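Local coordinates for protein fructokinase (Xylella fastidiosa Temecula1, PDB 3LJS) that probably phosphorylates fructose with ATP, as a fructokinase of the PfkB (ribokinase-like) family of carbohydrate kinases, at residues S128-C136 with L269-A279. Sequence-based numbering, arbitrary orientation.
Sequences SDALIFHAC and LYTFAQQFDDA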
ATOM      1  N   SER B 128     -31.065   8.639  13.427  1.00 28.31           N
ATOM      2  CA  SER B 128     -32.513   8.621  13.627  1.00 31.68           C
ATOM      3  C   SER B 128     -33.071   7.222  13.400  1.00 30.66           C
ATOM      4  O   SER B 128     -33.857   6.725  14.204  1.00 31.70           O
ATOM      5  CB  SER B 128     -33.210   9.594  12.672  1.00 31.76           C
ATOM      6  OG  SER B 128     -32.891  10.933  12.996  1.00 38.67           O
ATOM      7  N   ASP B 129     -32.650   6.589  12.309  1.00 30.57           N
ATOM      8  CA  ASP B 129     -33.124   5.251  11.960  1.00 31.53           C
ATOM      9  C   ASP B 129     -32.337   4.107  12.598  1.00 28.62           C
ATOM     10  O   ASP B 129     -32.717   2.947  12.458  1.00 27.56           O
ATOM     11  CB  ASP B 129     -33.099   5.056  10.437  1.00 36.91           C
ATOM     12  CG  ASP B 129     -33.820   6.168   9.690  1.00 42.77           C
ATOM     13  OD1 ASP B 129     -34.943   6.539  10.099  1.00 45.48           O
ATOM     14  OD2 ASP B 129     -33.264   6.662   8.684  1.00 45.85           O
ATOM     15  N   ALA B 130     -31.253   4.421  13.300  1.00 25.18           N
ATOM     16  CA  ALA B 130     -30.437   3.375  13.907  1.00 23.32           C
ATOM     17  C   ALA B 130     -30.944   2.802  15.225  1.00 20.95           C
ATOM     18  O   ALA B 130     -31.354   3.528  16.130  1.00 20.98           O
ATOM     19  CB  ALA B 130     -29.009   3.873  14.093  1.00 22.13           C
ATOM     20  N   LEU B 131     -30.905   1.480  15.322  1.00 19.52           N
ATOM     21  CA  LEU B 131     -31.299   0.791  16.538  1.00 19.62           C
ATOM     22  C   LEU B 131     -30.012   0.302  17.208  1.00 19.20           C
ATOM     23  O   LEU B 131     -29.973   0.082  18.420  1.00 19.88           O
ATOM     24  CB  LEU B 131     -32.206  -0.401  16.217  1.00 19.88           C
ATOM     25  CG  LEU B 131     -32.573  -1.319  17.393  1.00 21.76           C
ATOM     26  CD1 LEU B 131     -33.180  -0.506  18.528  1.00 21.68           C
ATOM     27  CD2 LEU B 131     -33.548  -2.387  16.914  1.00 21.81           C
ATOM     28  N   ILE B 132     -28.962   0.147  16.402  1.00 18.66           N
ATOM     29  CA  ILE B 132     -27.656  -0.316  16.885  1.00 17.54           C
ATOM     30  C   ILE B 132     -26.516   0.449  16.206  1.00 17.39           C
ATOM     31  O   ILE B 132     -26.597   0.768  15.019  1.00 18.66           O
ATOM     32  CB  ILE B 132     -27.459  -1.827  16.591  1.00 17.73           C
ATOM     33  CG1 ILE B 132     -28.591  -2.631  17.238  1.00 18.57           C
ATOM     34  CG2 ILE B 132     -26.102  -2.308  17.131  1.00 17.16           C
ATOM     35  CD1 ILE B 132     -28.524  -4.122  16.956  1.00 17.10           C
ATOM     36  N   PHE B 133     -25.470   0.757  16.973  1.00 16.45           N
ATOM     37  CA  PHE B 133     -24.279   1.440  16.460  1.00 15.45           C
ATOM     38  C   PHE B 133     -23.125   0.519  16.852  1.00 16.68           C
ATOM     39  O   PHE B 133     -22.879   0.295  18.040  1.00 16.63           O
ATOM     40  CB  PHE B 133     -24.099   2.807  17.136  1.00 16.56           C
ATOM     41  CG  PHE B 133     -22.865   3.566  16.687  1.00 17.61           C
ATOM     42  CD1 PHE B 133     -22.925   4.453  15.617  1.00 18.84           C
ATOM     43  CD2 PHE B 133     -21.649   3.408  17.355  1.00 18.99           C
ATOM     44  CE1 PHE B 133     -21.799   5.179  15.216  1.00 18.63           C
ATOM     45  CE2 PHE B 133     -20.509   4.130  16.964  1.00 19.15           C
ATOM     46  CZ  PHE B 133     -20.586   5.017  15.894  1.00 20.63           C
ATOM     47  N   HIS B 134     -22.427  -0.029  15.869  1.00 16.14           N
ATOM     48  CA  HIS B 134     -21.321  -0.938  16.159  1.00 16.17           C
ATOM     49  C   HIS B 134     -19.974  -0.368  15.749  1.00 15.84           C
ATOM     50  O   HIS B 134     -19.831   0.158  14.649  1.00 15.99           O
ATOM     51  CB  HIS B 134     -21.529  -2.285  15.453  1.00 15.46           C
ATOM     52  CG  HIS B 134     -20.457  -3.288  15.758  1.00 18.45           C
ATOM     53  ND1 HIS B 134     -19.422  -3.565  14.885  1.00 21.51           N
ATOM     54  CD2 HIS B 134     -20.224  -4.027  16.864  1.00 15.39           C
ATOM     55  CE1 HIS B 134     -18.598  -4.432  15.448  1.00 16.01           C
ATOM     56  NE2 HIS B 134     -19.060  -4.729  16.649  1.00 20.93           N
ATOM     57  N   ALA B 135     -18.989  -0.487  16.637  1.00 16.41           N
ATOM     58  CA  ALA B 135     -17.642   0.014  16.365  1.00 17.60           C
ATOM     59  C   ALA B 135     -16.585  -0.934  16.927  1.00 18.91           C
ATOM     60  O   ALA B 135     -16.896  -1.815  17.726  1.00 17.85           O
ATOM     61  CB  ALA B 135     -17.468   1.405  16.970  1.00 18.04           C
ATOM     62  N   CYS B 136     -15.339  -0.743  16.494  1.00 18.97           N
ATOM     63  CA  CYS B 136     -14.203  -1.557  16.929  1.00 20.14           C
ATOM     64  C   CYS B 136     -13.063  -0.614  17.319  1.00 19.42           C
ATOM     65  O   CYS B 136     -13.141   0.577  17.039  1.00 20.25           O
ATOM     66  CB  CYS B 136     -13.770  -2.493  15.797  1.00 21.18           C
ATOM     67  SG  CYS B 136     -15.049  -3.729  15.370  1.00 28.98           S
ATOM     68  N   LEU B 269     -26.052  -9.021  16.220  1.00 14.13           N
ATOM     69  CA  LEU B 269     -26.716  -7.735  16.038  1.00 16.98           C
ATOM     70  C   LEU B 269     -27.943  -7.876  15.137  1.00 17.36           C
ATOM     71  O   LEU B 269     -28.964  -7.230  15.366  1.00 18.18           O
ATOM     72  CB  LEU B 269     -25.736  -6.705  15.467  1.00 16.80           C
ATOM     73  CG  LEU B 269     -24.482  -6.463  16.330  1.00 17.51           C
ATOM     74  CD1 LEU B 269     -23.637  -5.347  15.711  1.00 17.18           C
ATOM     75  CD2 LEU B 269     -24.893  -6.077  17.750  1.00 17.35           C
ATOM     76  N   TYR B 270     -27.843  -8.728  14.120  1.00 17.94           N
ATOM     77  CA  TYR B 270     -28.969  -8.963  13.222  1.00 18.89           C
ATOM     78  C   TYR B 270     -30.179  -9.429  14.038  1.00 18.65           C
ATOM     79  O   TYR B 270     -31.292  -8.930  13.856  1.00 18.06           O
ATOM     80  CB  TYR B 270     -28.631 -10.042  12.185  1.00 17.48           C
ATOM     81  CG  TYR B 270     -29.860 -10.612  11.498  1.00 18.05           C
ATOM     82  CD1 TYR B 270     -30.486  -9.934  10.447  1.00 18.07           C
ATOM     83  CD2 TYR B 270     -30.437 -11.798  11.948  1.00 18.04           C
ATOM     84  CE1 TYR B 270     -31.666 -10.428   9.868  1.00 17.24           C
ATOM     85  CE2 TYR B 270     -31.608 -12.296  11.384  1.00 18.67           C
ATOM     86  CZ  TYR B 270     -32.220 -11.609  10.348  1.00 19.18           C
ATOM     87  OH  TYR B 270     -33.395 -12.107   9.821  1.00 19.90           O
ATOM     88  N   THR B 271     -29.955 -10.391  14.930  1.00 17.62           N
ATOM     89  CA  THR B 271     -31.039 -10.924  15.747  1.00 19.90           C
ATOM     90  C   THR B 271     -31.603  -9.877  16.696  1.00 19.97           C
ATOM     91  O   THR B 271     -32.822  -9.798  16.879  1.00 22.07           O
ATOM     92  CB  THR B 271     -30.587 -12.163  16.548  1.00 21.69           C
ATOM     93  OG1 THR B 271     -30.051 -13.142  15.647  1.00 20.99           O
ATOM     94  CG2 THR B 271     -31.769 -12.782  17.266  1.00 23.31           C
ATOM     95  N   PHE B 272     -30.724  -9.070  17.293  1.00 19.41           N
ATOM     96  CA  PHE B 272     -31.145  -8.007  18.205  1.00 20.09           C
ATOM     97  C   PHE B 272     -32.130  -7.080  17.489  1.00 21.39           C
ATOM     98  O   PHE B 272     -33.196  -6.758  18.014  1.00 21.89           O
ATOM     99  CB  PHE B 272     -29.955  -7.141  18.651  1.00 20.28           C
ATOM    100  CG  PHE B 272     -29.055  -7.778  19.679  1.00 20.83           C
ATOM    101  CD1 PHE B 272     -29.374  -8.991  20.277  1.00 22.34           C
ATOM    102  CD2 PHE B 272     -27.878  -7.138  20.056  1.00 21.67           C
ATOM    103  CE1 PHE B 272     -28.528  -9.557  21.238  1.00 24.23           C
ATOM    104  CE2 PHE B 272     -27.030  -7.694  21.012  1.00 22.89           C
ATOM    105  CZ  PHE B 272     -27.354  -8.904  21.603  1.00 23.56           C
ATOM    106  N   ALA B 273     -31.749  -6.643  16.294  1.00 21.09           N
ATOM    107  CA  ALA B 273     -32.569  -5.728  15.512  1.00 22.30           C
ATOM    108  C   ALA B 273     -33.907  -6.337  15.119  1.00 23.36           C
ATOM    109  O   ALA B 273     -34.905  -5.625  15.016  1.00 24.39           O
ATOM    110  CB  ALA B 273     -31.806  -5.276  14.272  1.00 20.63           C
ATOM    111  N   GLN B 274     -33.933  -7.647  14.889  1.00 22.87           N
ATOM    112  CA  GLN B 274     -35.172  -8.326  14.523  1.00 23.80           C
ATOM    113  C   GLN B 274     -36.115  -8.469  15.723  1.00 24.77           C
ATOM    114  O   GLN B 274     -37.321  -8.260  15.607  1.00 25.51           O
ATOM    115  CB  GLN B 274     -34.877  -9.729  13.968  1.00 23.34           C
ATOM    116  CG  GLN B 274     -34.183  -9.775  12.608  1.00 24.05           C
ATOM    117  CD  GLN B 274     -35.048  -9.231  11.474  1.00 27.67           C
ATOM    118  OE1 GLN B 274     -36.218  -9.590  11.343  1.00 27.25           O
ATOM    119  NE2 GLN B 274     -34.466  -8.371  10.644  1.00 26.47           N
ATOM    120  N   GLN B 275     -35.553  -8.812  16.878  1.00 24.61           N
ATOM    121  CA  GLN B 275     -36.343  -9.044  18.082  1.00 26.15           C
ATOM    122  C   GLN B 275     -36.654  -7.866  19.006  1.00 26.14           C
ATOM    123  O   GLN B 275     -37.679  -7.879  19.687  1.00 26.57           O
ATOM    124  CB  GLN B 275     -35.686 -10.160  18.901  1.00 25.62           C
ATOM    125  CG  GLN B 275     -35.450 -11.435  18.104  1.00 27.90           C
ATOM    126  CD  GLN B 275     -34.848 -12.542  18.940  1.00 32.87           C
ATOM    127  OE1 GLN B 275     -33.870 -12.329  19.660  1.00 34.89           O
ATOM    128  NE2 GLN B 275     -35.426 -13.736  18.846  1.00 33.61           N
ATOM    129  N   PHE B 276     -35.789  -6.858  19.046  1.00 24.80           N
ATOM    130  CA  PHE B 276     -36.022  -5.716  19.933  1.00 25.33           C
ATOM    131  C   PHE B 276     -36.906  -4.629  19.320  1.00 26.40           C
ATOM    132  O   PHE B 276     -36.698  -4.227  18.177  1.00 24.68           O
ATOM    133  CB  PHE B 276     -34.693  -5.074  20.348  1.00 22.61           C
ATOM    134  CG  PHE B 276     -33.742  -6.004  21.054  1.00 21.69           C
ATOM    135  CD1 PHE B 276     -34.182  -7.198  21.616  1.00 22.19           C
ATOM    136  CD2 PHE B 276     -32.397  -5.659  21.189  1.00 22.35           C
ATOM    137  CE1 PHE B 276     -33.299  -8.030  22.304  1.00 22.61           C
ATOM    138  CE2 PHE B 276     -31.507  -6.483  21.875  1.00 21.04           C
ATOM    139  CZ  PHE B 276     -31.957  -7.670  22.434  1.00 21.36           C
ATOM    140  N   ASP B 277     -37.890  -4.147  20.080  1.00 28.27           N
ATOM    141  CA  ASP B 277     -38.759  -3.077  19.582  1.00 30.82           C
ATOM    142  C   ASP B 277     -37.961  -1.787  19.653  1.00 29.85           C
ATOM    143  O   ASP B 277     -38.109  -0.900  18.816  1.00 32.17           O
ATOM    144  CB  ASP B 277     -40.012  -2.895  20.451  1.00 35.36           C
ATOM    145  CG  ASP B 277     -40.926  -4.100  20.432  1.00 39.43           C
ATOM    146  OD1 ASP B 277     -41.051  -4.743  19.367  1.00 40.72           O
ATOM    147  OD2 ASP B 277     -41.534  -4.391  21.487  1.00 42.74           O
ATOM    148  N   ASP B 278     -37.120  -1.692  20.676  1.00 27.57           N
ATOM    149  CA  ASP B 278     -36.294  -0.516  20.891  1.00 25.88           C
ATOM    150  C   ASP B 278     -35.069  -0.864  21.732  1.00 24.98           C
ATOM    151  O   ASP B 278     -34.884  -2.012  22.142  1.00 22.31           O
ATOM    152  CB  ASP B 278     -37.101   0.584  21.591  1.00 27.66           C
ATOM    153  CG  ASP B 278     -37.822   0.085  22.841  1.00 30.81           C
ATOM    154  OD1 ASP B 278     -37.266  -0.768  23.570  1.00 28.06           O
ATOM    155  OD2 ASP B 278     -38.946   0.562  23.106  1.00 33.27           O
ATOM    156  N   ALA B 279     -34.246   0.144  21.995  1.00 24.01           N
ATOM    157  CA  ALA B 279     -33.027  -0.034  22.769  1.00 24.76           C
ATOM    158  C   ALA B 279     -33.287  -0.562  24.173  1.00 25.01           C
ATOM    159  O   ALA B 279     -32.509  -1.361  24.697  1.00 23.82           O
ATOM    160  CB  ALA B 279     -32.269   1.287  22.850  1.00 25.89           C
TER
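Ile132 packs against Leu269 where strand 132-136 runs nearly antiparallel (169°) alongside helix 269-275, their axes 10.3 Å apart. The packing is by van der Waals contact, methyls meeting both apolar side chains and backbone atoms, and no hydrogen bond joins the two segments. With CG1 anti to its carbonyl carbon (chi1 -57°) and the chain then extended, Ile132 sends CD1 against the last turns of the helix, 3.5 Å from Leu269 O and 3.7 Å from Phe272 CB; this methyl also lies at the edge of the Phe272 ring, near its plane. Its other branch, CG2, rests 4.0 Å from Leu269 CD2. The second methyl of Leu269 serves the next inward-pointing strand residue: CD1 approaches the His134 ring obliquely and lies 3.7 Å from His134 CB. Leu131, at the corner of the chain, buries the most surface here, its CD2 3.8 Å from Ala273 CA while CD1 reaches the loop after the helix, 3.7 Å from Ala279 N.

Beyond this methyl the contact thins toward solvent: CB of Asp278 is directed away from the strand and the residue is exposed, and Ala279 is partly exposed.

This is helix-on-sheet packing in the ribokinase-like alpha/beta fold: strand 130-136 lies between parallel strands 6-10 and 162-166, Leu269 also touching Ile7 and Ser164, while helix 289-305 flanks helix 262-275 through Thr271 and Phe272.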